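Local structure of biofilm-associated surface protein (Staphylococcus aureus, 7C7U) at residues P263-V268 against V327-N332; Y255-D260 against L294-V299; T446-S451 against V486-S491; G494-A499 against N511-V516; P54-S59 against T136-K141. The protein is a cell wall-anchored surface protein that promotes biofilm formation, probably through calcium-modulated assembly into functional amyloid. All blocks are in the same frame, centred on the assembly; numbering follows the deposited sequence.

Contact 1: P263-V268 against V327-N332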
# COMPACT_ATOMS: atom_id res chain seq x y z
N PRO A 263 11.77 19.12 1.58
CA PRO A 263 11.22 19.74 0.35
C PRO A 263 9.72 19.51 0.14
O PRO A 263 9.11 20.18 -0.71
CB PRO A 263 12.03 19.07 -0.77
CG PRO A 263 13.30 18.64 -0.14
CD PRO A 263 12.92 18.25 1.29
N TYR A 264 9.12 18.56 0.84
CA TYR A 264 7.71 18.24 0.66
C TYR A 264 6.83 18.76 1.77
O TYR A 264 5.62 18.51 1.74
CB TYR A 264 7.55 16.73 0.52
CG TYR A 264 8.44 16.17 -0.55
CD1 TYR A 264 8.04 16.18 -1.87
CD2 TYR A 264 9.70 15.67 -0.24
CE1 TYR A 264 8.85 15.68 -2.86
CE2 TYR A 264 10.53 15.17 -1.23
CZ TYR A 264 10.09 15.18 -2.54
OH TYR A 264 10.88 14.69 -3.54
N ILE A 265 7.38 19.42 2.78
CA ILE A 265 6.59 19.85 3.93
C ILE A 265 6.20 21.31 3.78
O ILE A 265 7.07 22.18 3.62
CB ILE A 265 7.33 19.60 5.25
CG1 ILE A 265 7.54 18.10 5.43
CG2 ILE A 265 6.52 20.20 6.38
CD1 ILE A 265 8.55 17.73 6.53
N GLU A 266 4.90 21.58 3.84
CA GLU A 266 4.37 22.93 3.90
C GLU A 266 4.31 23.46 5.33
O GLU A 266 4.59 24.64 5.56
CB GLU A 266 2.96 22.97 3.30
CG GLU A 266 2.27 24.34 3.34
CD GLU A 266 3.01 25.39 2.52
OE1 GLU A 266 4.05 25.91 2.99
OE2 GLU A 266 2.55 25.67 1.38
N GLY A 267 3.97 22.61 6.29
CA GLY A 267 3.92 23.04 7.67
C GLY A 267 4.02 21.87 8.62
O GLY A 267 3.73 20.73 8.25
N VAL A 268 4.43 22.18 9.85
CA VAL A 268 4.60 21.20 10.92
C VAL A 268 3.78 21.65 12.12
O VAL A 268 3.88 22.81 12.54
CB VAL A 268 6.08 21.03 11.31
CG1 VAL A 268 6.24 19.92 12.36
CG2 VAL A 268 6.92 20.75 10.10
N VAL A 327 2.89 14.60 15.96
CA VAL A 327 3.43 15.63 15.09
C VAL A 327 2.83 15.42 13.70
O VAL A 327 2.80 14.29 13.20
CB VAL A 327 4.97 15.58 15.04
CG1 VAL A 327 5.51 16.62 14.04
CG2 VAL A 327 5.54 15.86 16.44
N VAL A 328 2.35 16.50 13.09
CA VAL A 328 1.70 16.45 11.78
C VAL A 328 2.56 17.19 10.76
O VAL A 328 2.87 18.37 10.95
CB VAL A 328 0.29 17.03 11.83
CG1 VAL A 328 -0.38 16.95 10.40
CG2 VAL A 328 -0.56 16.30 12.86
N LEU A 329 2.91 16.51 9.67
CA LEU A 329 3.62 17.13 8.56
C LEU A 329 2.62 17.28 7.42
O LEU A 329 2.17 16.28 6.87
CB LEU A 329 4.81 16.29 8.12
CG LEU A 329 5.68 15.59 9.15
CD1 LEU A 329 6.69 14.76 8.37
CD2 LEU A 329 6.36 16.60 10.08
N LYS A 330 2.28 18.52 7.09
CA LYS A 330 1.37 18.80 5.99
C LYS A 330 2.16 18.84 4.68
O LYS A 330 3.08 19.65 4.53
CB LYS A 330 0.64 20.13 6.23
CG LYS A 330 -0.46 20.04 7.27
CD LYS A 330 -1.40 21.24 7.21
CE LYS A 330 -2.59 21.04 8.15
NZ LYS A 330 -3.51 22.21 8.23
N LEU A 331 1.82 17.95 3.75
CA LEU A 331 2.52 17.93 2.47
C LEU A 331 2.14 19.14 1.62
O LEU A 331 1.03 19.68 1.72
CB LEU A 331 2.20 16.64 1.70
CG LEU A 331 2.69 15.38 2.40
CD1 LEU A 331 2.24 14.15 1.65
CD2 LEU A 331 4.21 15.40 2.58
N ASN A 332 3.07 19.55 0.75
CA ASN A 332 2.82 20.65 -0.17
C ASN A 332 2.55 20.16 -1.60
O ASN A 332 2.37 20.99 -2.49
CB ASN A 332 4.00 21.64 -0.16
CG ASN A 332 5.32 21.02 -0.56
OD1 ASN A 332 5.37 19.98 -1.22
ND2 ASN A 332 6.42 21.65 -0.14
O HOH W 1 6.17 24.39 0.81
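A classic beta bulge sits where strand 265-272 begins beside strand 323-331, two neighbours in a five-stranded antiparallel sheet. E266 and G267 both lie opposite K330. The N of E266 gives a 2.7 Å hydrogen bond to K330 O, and K330 N returns one to G267 O at 2.9 Å. The extra residue shifts the register by one between the I265-L331 and G267-K330 pairs.

V268 and L329 put their side chains on the same face, side by side, with V268 CG1 4.0 Å from L329 CD2. V268 CG1 also meets V327 CG1, and I257 of strand 252-257, in another sheet, packs on L329. I265 reaches L329 through its far methyl, CD1 to CD1 at 4.0 Å.

N332 follows the last strand residue and bonds back to the 3-10 turn at 263-264. Its backbone N donates to Y264 O. Its side chain has CG between the backbone N and the carbonyl carbon (chi1 60°), which brings the amide back over Y264 toward P263. A water accepts from N332 ND2 and makes a weak bond to E266 OE1. The same ND2 donates to P263 O at 3.1 Å, nearly straight at 170° and in its amide plane.

Contact 2: Y255-D260 against L294-V299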
# COMPACT_ATOMS: atom_id res chain seq x y z
N TYR A 255 11.90 17.18 18.68
CA TYR A 255 11.49 16.32 17.57
C TYR A 255 12.50 16.44 16.44
O TYR A 255 13.13 17.49 16.25
CB TYR A 255 10.03 16.66 17.11
CG TYR A 255 9.80 18.15 17.02
CD1 TYR A 255 10.05 18.83 15.82
CD2 TYR A 255 9.41 18.89 18.13
CE1 TYR A 255 9.88 20.21 15.74
CE2 TYR A 255 9.24 20.26 18.07
CZ TYR A 255 9.49 20.92 16.87
OH TYR A 255 9.33 22.29 16.80
N GLN A 256 12.70 15.34 15.72
CA GLN A 256 13.61 15.28 14.59
C GLN A 256 12.83 14.78 13.38
O GLN A 256 12.26 13.69 13.41
CB GLN A 256 14.81 14.37 14.89
CG GLN A 256 15.61 14.79 16.16
CD GLN A 256 16.97 14.08 16.30
OE1 GLN A 256 17.17 13.00 15.75
NE2 GLN A 256 17.89 14.68 17.06
N ILE A 257 12.78 15.59 12.32
CA ILE A 257 12.06 15.23 11.09
C ILE A 257 13.11 14.93 10.02
O ILE A 257 14.02 15.73 9.81
CB ILE A 257 11.10 16.35 10.64
CG1 ILE A 257 10.23 16.83 11.81
CG2 ILE A 257 10.19 15.91 9.44
CD1 ILE A 257 9.29 15.76 12.37
N ASP A 258 12.99 13.77 9.37
CA ASP A 258 13.94 13.36 8.34
C ASP A 258 14.17 14.49 7.33
O ASP A 258 13.22 15.00 6.73
CB ASP A 258 13.41 12.12 7.62
CG ASP A 258 14.47 11.44 6.77
OD1 ASP A 258 15.06 12.10 5.90
OD2 ASP A 258 14.72 10.24 6.98
N LYS A 259 15.43 14.89 7.19
CA LYS A 259 15.80 16.00 6.31
C LYS A 259 15.32 15.80 4.86
O LYS A 259 15.01 16.78 4.17
CB LYS A 259 17.32 16.20 6.36
CG LYS A 259 18.12 15.03 5.84
CD LYS A 259 19.62 15.29 6.00
CE LYS A 259 20.44 14.16 5.38
NZ LYS A 259 20.13 14.07 3.91
N ASP A 260 15.24 14.56 4.37
CA ASP A 260 14.80 14.36 2.99
C ASP A 260 13.32 14.63 2.77
O ASP A 260 12.90 14.73 1.62
CB ASP A 260 15.12 12.95 2.51
CG ASP A 260 16.61 12.72 2.35
OD1 ASP A 260 17.33 13.71 2.16
OD2 ASP A 260 17.05 11.55 2.41
N LEU A 294 4.78 24.19 14.79
CA LEU A 294 6.14 23.82 15.14
C LEU A 294 7.12 24.33 14.10
O LEU A 294 6.82 24.36 12.90
CB LEU A 294 6.29 22.30 15.27
CG LEU A 294 5.44 21.61 16.33
CD1 LEU A 294 5.48 20.08 16.17
CD2 LEU A 294 5.96 22.01 17.72
N THR A 295 8.31 24.70 14.55
CA THR A 295 9.38 25.08 13.64
C THR A 295 10.47 24.02 13.67
O THR A 295 10.71 23.38 14.70
CB THR A 295 9.97 26.44 13.99
OG1 THR A 295 10.91 26.29 15.05
CG2 THR A 295 8.87 27.41 14.42
N ILE A 296 11.11 23.84 12.51
CA ILE A 296 12.23 22.92 12.33
C ILE A 296 13.39 23.69 11.73
O ILE A 296 13.19 24.66 11.00
CB ILE A 296 11.84 21.72 11.43
CG1 ILE A 296 10.96 22.21 10.28
CG2 ILE A 296 11.13 20.64 12.22
CD1 ILE A 296 10.84 21.23 9.15
N ASP A 297 14.61 23.26 12.04
CA ASP A 297 15.78 23.91 11.45
C ASP A 297 16.13 23.21 10.13
O ASP A 297 15.39 22.35 9.65
CB ASP A 297 16.94 23.95 12.45
CG ASP A 297 17.50 22.57 12.81
OD1 ASP A 297 17.22 21.58 12.11
OD2 ASP A 297 18.23 22.48 13.82
N GLU A 298 17.28 23.56 9.55
CA GLU A 298 17.57 23.10 8.19
C GLU A 298 17.80 21.60 8.13
O GLU A 298 17.80 21.05 7.03
CB GLU A 298 18.80 23.82 7.62
CG GLU A 298 20.14 23.21 8.03
CD GLU A 298 20.61 23.61 9.42
OE1 GLU A 298 19.81 24.18 10.20
OE2 GLU A 298 21.80 23.33 9.73
N VAL A 299 18.02 20.93 9.26
CA VAL A 299 18.20 19.49 9.28
C VAL A 299 16.98 18.76 9.84
O VAL A 299 16.99 17.53 9.93
CB VAL A 299 19.47 19.11 10.06
CG1 VAL A 299 19.24 19.13 11.56
CG2 VAL A 299 20.01 17.75 9.59
O HOH W 2 8.78 24.92 17.46
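Y255 reaches from strand 252-257 into the angle between L294 and I296, at the start of the loop that follows strand 290-294. L294 covers one face of the ring. Its CD1 stands over that face, 4.3 Å from the centroid, in a CH-pi contact offset toward the rim. L294 CD2 lies 3.7 Å from Y255 CE2. The methyl I296 CG2 abuts the ring edge, in plane, 3.8 Å from Y255 CE1. The same methyl touches I257 CG1 at 3.9 Å, so one bump of the loop fits the hollow between two side chains of the strand. A chi1 of 44° turns the Y255 ring toward the loop.

Farther along, the fit is shallower. K259 CB lies 3.8 Å from V299 O. An Asx turn shapes each chain here: D258 OD1 accepts from D260 N, and D297 OD1 from V299 N.

The phenol end is polar. Y255 OH donates to T295 O at 2.7 Å, and a water donates to OH while accepting from T295 N. The hydroxyl thus both gives and receives. It ties the loop backbone to the sheet of strand 252-257, while L294 and I296 pack on the ring's face and edge.

Contact 3: T446-S451 against V486-S491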
# COMPACT_ATOMS: atom_id res chain seq x y z
N THR A 446 -28.80 -2.02 -35.10
CA THR A 446 -29.34 -1.15 -34.07
C THR A 446 -28.64 -1.30 -32.73
O THR A 446 -29.09 -0.70 -31.75
CB THR A 446 -30.85 -1.40 -33.91
OG1 THR A 446 -31.07 -2.77 -33.59
CG2 THR A 446 -31.61 -1.04 -35.22
N VAL A 447 -27.56 -2.08 -32.66
CA VAL A 447 -26.82 -2.27 -31.41
C VAL A 447 -25.33 -2.30 -31.72
O VAL A 447 -24.90 -2.96 -32.68
CB VAL A 447 -27.23 -3.56 -30.65
CG1 VAL A 447 -26.52 -3.64 -29.26
CG2 VAL A 447 -28.75 -3.64 -30.47
N VAL A 448 -24.54 -1.59 -30.92
CA VAL A 448 -23.08 -1.71 -30.91
C VAL A 448 -22.73 -2.63 -29.75
O VAL A 448 -22.95 -2.27 -28.59
CB VAL A 448 -22.39 -0.35 -30.75
CG1 VAL A 448 -20.84 -0.53 -30.66
CG2 VAL A 448 -22.77 0.60 -31.86
N SER A 449 -22.20 -3.82 -30.05
CA SER A 449 -21.83 -4.80 -29.05
C SER A 449 -20.32 -4.89 -28.91
O SER A 449 -19.59 -4.83 -29.91
CB SER A 449 -22.40 -6.18 -29.40
OG SER A 449 -23.80 -6.11 -29.56
N GLY A 450 -19.86 -5.07 -27.68
CA GLY A 450 -18.44 -5.24 -27.43
C GLY A 450 -18.18 -5.47 -25.95
O GLY A 450 -19.07 -5.86 -25.20
N SER A 451 -16.94 -5.21 -25.54
CA SER A 451 -16.52 -5.45 -24.17
C SER A 451 -15.32 -4.57 -23.85
O SER A 451 -14.70 -3.98 -24.74
CB SER A 451 -16.17 -6.92 -23.94
OG SER A 451 -15.04 -7.26 -24.73
N VAL A 486 -25.05 -1.17 -26.70
CA VAL A 486 -25.53 0.21 -26.81
C VAL A 486 -26.55 0.27 -27.93
O VAL A 486 -26.21 -0.02 -29.09
CB VAL A 486 -24.38 1.19 -27.08
CG1 VAL A 486 -24.91 2.60 -27.18
CG2 VAL A 486 -23.26 1.07 -25.99
N SER A 487 -27.77 0.69 -27.62
CA SER A 487 -28.80 0.90 -28.64
C SER A 487 -28.51 2.17 -29.43
O SER A 487 -28.18 3.21 -28.84
CB SER A 487 -30.19 0.98 -28.00
OG SER A 487 -30.64 -0.29 -27.58
N ILE A 488 -28.59 2.08 -30.75
CA ILE A 488 -28.37 3.21 -31.65
C ILE A 488 -29.41 3.17 -32.76
O ILE A 488 -29.98 2.11 -33.05
CB ILE A 488 -26.96 3.20 -32.26
CG1 ILE A 488 -26.80 1.99 -33.19
CG2 ILE A 488 -25.85 3.28 -31.18
CD1 ILE A 488 -25.56 2.03 -34.05
N PRO A 489 -29.66 4.30 -33.42
CA PRO A 489 -30.47 4.26 -34.65
C PRO A 489 -29.70 3.55 -35.75
O PRO A 489 -28.48 3.36 -35.68
CB PRO A 489 -30.68 5.74 -35.00
CG PRO A 489 -30.18 6.53 -33.79
CD PRO A 489 -29.17 5.66 -33.13
N ASN A 490 -30.43 3.15 -36.78
CA ASN A 490 -29.77 2.90 -38.05
C ASN A 490 -29.00 4.16 -38.40
O ASN A 490 -29.58 5.24 -38.53
CB ASN A 490 -30.80 2.57 -39.15
CG ASN A 490 -31.39 1.15 -39.01
OD1 ASN A 490 -30.88 0.31 -38.27
ND2 ASN A 490 -32.45 0.89 -39.74
N SER A 491 -27.68 4.05 -38.46
CA SER A 491 -26.84 5.24 -38.43
C SER A 491 -26.04 5.43 -39.72
O SER A 491 -25.84 4.47 -40.48
CB SER A 491 -25.89 5.16 -37.22
OG SER A 491 -26.61 5.40 -36.00
O HOH W 3 -31.71 -1.31 -30.12
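A short antiparallel strand pairing, V447 with S487 and V448 with V486, lies at the border of a seven-stranded mixed sheet. Strand 483-487 is outermost within this chain, and strand 447-451 is its neighbour. V448 and V486 form a hydrogen-bonded pair. V448 N donates to V486 O at 2.9 Å, and V486 N donates back to V448 O at 3.0 Å. V447 and S487 are the next pair, non-hydrogen-bonded. There V447 CA makes a CA-H...O contact with V486 O.

Just past the paired residues, I488 N donates to T446 O at 3.0 Å. The N-H...O angle is 172°, yet the donor stands well above the carbonyl plane. That oxygen has a second partner: a water donates to it and also hydrogen-bonds S487 OG. Two bonds therefore grip T446 O where the strand pairing ends.

The face carrying V448 and V486 packs on strands 462-466 and 509-516, consistent with a beta-sandwich. V448 and V486 both pack there on V465 of strand 462-466, and V448 also meets F513 of strand 509-516. I488 joins this core after its strand has ended. With chi1 at 66°, its CG1 branch turns toward strand 447-451 and brings CD1 to 3.8 Å from V448 CG2. The two side chains cross at about a right angle.

On the other face V447 packs on D565. T566, in the loop before strand 567-571, hydrogen-bonds both V447 O and S449 OG through its hydroxyl.

Contact 4: G494-A499 against N511-V516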
# COMPACT_ATOMS: atom_id res chain seq x y z
N GLY A 494 -19.52 5.44 -41.29
CA GLY A 494 -18.38 6.24 -40.91
C GLY A 494 -17.65 5.65 -39.72
O GLY A 494 -17.97 4.56 -39.24
N THR A 495 -16.65 6.39 -39.25
CA THR A 495 -15.87 6.00 -38.09
C THR A 495 -16.52 6.57 -36.84
O THR A 495 -16.76 7.78 -36.75
CB THR A 495 -14.42 6.51 -38.21
OG1 THR A 495 -13.81 5.93 -39.36
CG2 THR A 495 -13.62 6.13 -36.97
N TYR A 496 -16.80 5.69 -35.88
CA TYR A 496 -17.42 6.03 -34.61
C TYR A 496 -16.47 5.73 -33.46
O TYR A 496 -15.57 4.89 -33.58
CB TYR A 496 -18.73 5.26 -34.43
CG TYR A 496 -19.85 5.76 -35.31
CD1 TYR A 496 -19.81 5.58 -36.69
CD2 TYR A 496 -20.94 6.43 -34.76
CE1 TYR A 496 -20.85 6.06 -37.52
CE2 TYR A 496 -21.97 6.90 -35.56
CZ TYR A 496 -21.91 6.72 -36.94
OH TYR A 496 -22.94 7.19 -37.72
N THR A 497 -16.68 6.42 -32.34
CA THR A 497 -15.94 6.18 -31.11
C THR A 497 -16.82 5.40 -30.13
O THR A 497 -17.99 5.76 -29.95
CB THR A 497 -15.49 7.48 -30.45
OG1 THR A 497 -14.72 8.25 -31.37
CG2 THR A 497 -14.68 7.21 -29.18
N ILE A 498 -16.26 4.36 -29.52
CA ILE A 498 -16.87 3.72 -28.37
C ILE A 498 -16.08 4.20 -27.15
O ILE A 498 -14.88 3.93 -27.03
CB ILE A 498 -16.88 2.18 -28.47
CG1 ILE A 498 -17.40 1.56 -27.17
CG2 ILE A 498 -15.54 1.60 -28.90
CD1 ILE A 498 -18.87 1.94 -26.86
N ALA A 499 -16.76 4.96 -26.29
CA ALA A 499 -16.12 5.60 -25.14
C ALA A 499 -16.69 5.03 -23.85
O ALA A 499 -17.92 4.92 -23.71
CB ALA A 499 -16.33 7.12 -25.17
N ASN A 511 -11.95 3.68 -28.11
CA ASN A 511 -11.50 2.98 -29.31
C ASN A 511 -12.44 3.43 -30.43
O ASN A 511 -13.46 4.07 -30.17
CB ASN A 511 -11.52 1.46 -29.10
CG ASN A 511 -10.64 0.71 -30.10
OD1 ASN A 511 -9.94 1.31 -30.91
ND2 ASN A 511 -10.70 -0.61 -30.05
N THR A 512 -12.07 3.11 -31.67
CA THR A 512 -12.93 3.40 -32.81
C THR A 512 -13.40 2.12 -33.49
O THR A 512 -12.72 1.09 -33.46
CB THR A 512 -12.24 4.29 -33.85
OG1 THR A 512 -10.99 3.69 -34.24
CG2 THR A 512 -12.00 5.69 -33.28
N PHE A 513 -14.58 2.19 -34.10
CA PHE A 513 -15.12 1.10 -34.89
C PHE A 513 -15.82 1.72 -36.09
O PHE A 513 -16.01 2.93 -36.17
CB PHE A 513 -16.07 0.21 -34.08
CG PHE A 513 -17.36 0.88 -33.67
CD1 PHE A 513 -17.42 1.67 -32.53
CD2 PHE A 513 -18.52 0.72 -34.43
CE1 PHE A 513 -18.62 2.28 -32.15
CE2 PHE A 513 -19.70 1.32 -34.06
CZ PHE A 513 -19.75 2.11 -32.92
N GLU A 514 -16.20 0.87 -37.04
CA GLU A 514 -16.82 1.32 -38.27
C GLU A 514 -18.29 0.92 -38.35
O GLU A 514 -18.67 -0.21 -38.00
CB GLU A 514 -16.06 0.78 -39.48
CG GLU A 514 -14.60 1.22 -39.51
CD GLU A 514 -14.46 2.70 -39.84
OE1 GLU A 514 -15.20 3.20 -40.72
OE2 GLU A 514 -13.60 3.36 -39.22
N ILE A 515 -19.12 1.86 -38.80
CA ILE A 515 -20.45 1.56 -39.32
C ILE A 515 -20.32 1.60 -40.84
O ILE A 515 -19.95 2.63 -41.41
CB ILE A 515 -21.50 2.53 -38.77
CG1 ILE A 515 -21.50 2.46 -37.24
CG2 ILE A 515 -22.92 2.21 -39.30
CD1 ILE A 515 -22.74 3.04 -36.57
N VAL A 516 -20.54 0.46 -41.48
CA VAL A 516 -20.23 0.29 -42.89
C VAL A 516 -21.54 0.21 -43.68
O VAL A 516 -22.62 0.02 -43.13
CB VAL A 516 -19.35 -0.95 -43.13
CG1 VAL A 516 -18.07 -0.87 -42.27
CG2 VAL A 516 -20.13 -2.23 -42.84
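Strands 494-501 and 509-516 form a beta hairpin within the seven-stranded mixed sheet, and six backbone hydrogen bonds join the two segments. Three antiparallel pairs give two bonds each. G494 N donates to I515 O at 2.8 Å, and I515 N donates to G494 O. Y496 N donates to F513 O at 2.9 Å with an N-H...O angle of 174°, and F513 N donates to Y496 O. I498 N and N511 O are joined in the same way, as are N511 N and I498 O. Of the residues between, T497 bonds I466 through the backbone; E514 bonds I441, and its N hydrogen-bonds D440 OD1.

T495 and E514 add a side-chain bond on one face. T495 OG1 donates to the syn lone pair of E514 OE2, at 2.6 Å. The glutamate chain bends at chi2 (-71°), which carries the carboxylate across to the threonine. Two polar groups look beyond the hairpin. N511 ND2 donates to P436 O, and Y496 OH hydrogen-bonds P492 O.

The other face is mostly apolar, with the Y496 hydroxyl and the N511 amide its polar groups. Y496 CB stands over one face of the F513 ring, 3.9 Å from the centroid. The two rings are nearly parallel, with planes at 29°, but slide apart and barely overlap. F513 also meets I498, CE1 to CB at 4.1 Å, and V465 of strand 462-466 packs on both rings. I515 covers one face of Y496, its CD1 over the ring centre and 3.7 Å from the centroid.

Contact 5: P54-S59 against T136-K141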
# COMPACT_ATOMS: atom_id res chain seq x y z
N PRO A 54 19.62 -7.61 22.49
CA PRO A 54 18.55 -7.84 23.46
C PRO A 54 17.40 -6.86 23.26
O PRO A 54 17.57 -5.77 22.71
CB PRO A 54 19.25 -7.61 24.79
CG PRO A 54 20.20 -6.51 24.48
CD PRO A 54 20.70 -6.78 23.07
N PHE A 55 16.23 -7.26 23.75
CA PHE A 55 15.07 -6.38 23.68
C PHE A 55 14.05 -6.79 24.74
O PHE A 55 14.02 -7.93 25.21
CB PHE A 55 14.41 -6.39 22.28
CG PHE A 55 13.80 -7.71 21.88
CD1 PHE A 55 14.56 -8.68 21.22
CD2 PHE A 55 12.45 -7.96 22.09
CE1 PHE A 55 13.99 -9.87 20.81
CE2 PHE A 55 11.87 -9.15 21.70
CZ PHE A 55 12.64 -10.11 21.05
N ASP A 56 13.19 -5.83 25.07
CA ASP A 56 11.91 -6.10 25.70
C ASP A 56 10.82 -5.74 24.71
O ASP A 56 11.03 -4.95 23.79
CB ASP A 56 11.73 -5.30 27.00
CG ASP A 56 12.78 -5.64 28.04
OD1 ASP A 56 13.07 -6.83 28.24
OD2 ASP A 56 13.34 -4.70 28.64
N LEU A 57 9.65 -6.32 24.90
CA LEU A 57 8.49 -5.99 24.08
C LEU A 57 7.35 -5.66 25.02
O LEU A 57 6.98 -6.49 25.86
CB LEU A 57 8.15 -7.16 23.16
CG LEU A 57 7.18 -6.93 22.00
CD1 LEU A 57 7.58 -5.75 21.10
CD2 LEU A 57 7.10 -8.22 21.20
N HIS A 58 6.82 -4.44 24.93
CA HIS A 58 5.76 -3.98 25.81
C HIS A 58 4.45 -3.86 25.05
O HIS A 58 4.43 -3.45 23.88
CB HIS A 58 6.08 -2.63 26.45
CG HIS A 58 7.46 -2.51 27.01
ND1 HIS A 58 7.78 -2.91 28.30
CD2 HIS A 58 8.60 -2.00 26.49
CE1 HIS A 58 9.06 -2.68 28.52
NE2 HIS A 58 9.58 -2.12 27.44
N SER A 59 3.34 -4.16 25.71
CA SER A 59 2.05 -3.89 25.07
C SER A 59 0.96 -3.75 26.12
O SER A 59 1.12 -4.11 27.29
CB SER A 59 1.69 -4.98 24.06
OG SER A 59 0.47 -4.66 23.40
N THR A 136 4.87 -6.83 29.74
CA THR A 136 6.19 -6.76 29.15
C THR A 136 6.67 -8.19 28.96
O THR A 136 6.67 -8.97 29.92
CB THR A 136 7.18 -5.99 30.03
OG1 THR A 136 6.75 -4.64 30.16
CG2 THR A 136 8.57 -6.01 29.40
N ALA A 137 7.04 -8.54 27.73
CA ALA A 137 7.81 -9.74 27.47
C ALA A 137 9.28 -9.39 27.62
O ALA A 137 9.78 -8.48 26.94
CB ALA A 137 7.50 -10.29 26.08
N LYS A 138 9.97 -10.07 28.52
CA LYS A 138 11.34 -9.70 28.83
C LYS A 138 12.32 -10.71 28.27
O LYS A 138 11.95 -11.78 27.77
CB LYS A 138 11.55 -9.57 30.35
CG LYS A 138 10.59 -8.64 31.04
CD LYS A 138 10.93 -8.54 32.53
CE LYS A 138 10.13 -7.44 33.20
NZ LYS A 138 10.13 -7.62 34.68
N ASN A 139 13.60 -10.36 28.37
CA ASN A 139 14.71 -11.22 27.98
C ASN A 139 14.63 -11.60 26.51
O ASN A 139 14.97 -12.72 26.13
CB ASN A 139 14.78 -12.48 28.84
CG ASN A 139 16.18 -13.04 28.91
OD1 ASN A 139 17.13 -12.32 29.20
ND2 ASN A 139 16.32 -14.33 28.63
N GLY A 140 14.14 -10.68 25.68
CA GLY A 140 14.16 -10.91 24.25
C GLY A 140 15.59 -10.97 23.75
O GLY A 140 16.46 -10.23 24.22
N LYS A 141 15.84 -11.89 22.81
CA LYS A 141 17.17 -12.08 22.25
C LYS A 141 17.06 -12.29 20.74
O LYS A 141 16.42 -13.25 20.29
CB LYS A 141 17.89 -13.27 22.89
CG LYS A 141 18.07 -13.16 24.40
CD LYS A 141 18.91 -14.31 24.94
CE LYS A 141 18.99 -14.26 26.46
NZ LYS A 141 19.56 -15.51 27.04
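F55 lies flat against G140, and this is the tight part of the contact. G140 CA stands over the centre of the phenylalanine ring, 3.5 Å from the centroid, in a CH-pi contact. K141 N also comes within 3.4 Å of F55 CE1. A chi1 of 66° folds the ring back over the neighbouring strand. Having no side chain, G140 lets the ring come this close. On this buried face L57 and A137 are paired too, CB to CB at 4.3 Å. F37 and I87 add further packing on F55.

The two segments belong to strands 52-61 and 133-144, antiparallel neighbours in the large mixed sheet of the N-terminal part. A beta bulge shifts the register by one between F55-G140 and L57-A137. The L57-A137 pair has two sound bonds, L57 N to A137 O at 3.0 Å, and A137 N to L57 O at 2.8 Å. At F55-G140 the bond from F55 N is joined by a weak one from G140 N.

The opposite face is more polar and looser toward the bulge. K138 is exposed and extended, and D56 OD1 merely approaches K138 CA at 3.4 Å. One firm link lies on this side: H58 ND1 and T136 OG1 share a 2.7 Å hydrogen bond. The hydroxyl meets the imidazole at its edge, in the ring plane, while H58 NE2 hydrogen-bonds D38 OD2.

Along the chain contact 5 comes first. Contact 2 opens next, its segments alternating with those of contact 1, then come contacts 3 and 4. Contacts 1 and 2 have centres about 10 Å apart and touch: V268 and L294 probably share a backbone hydrogen bond, and I257 packs on I265. They bring together a five-stranded and a four-stranded antiparallel sheet. Contacts 3 and 4, centres also about 10 Å apart, lie in one seven-stranded sheet, where I488 meets I515. Contact 5 belongs to a separate sheet, its centre about 34 Å from that of contact 1 and about 68 Å from that of contact 3. Four calcium ions, bound mainly by residues 389-433, lie between contacts 1 and 3 along the chain.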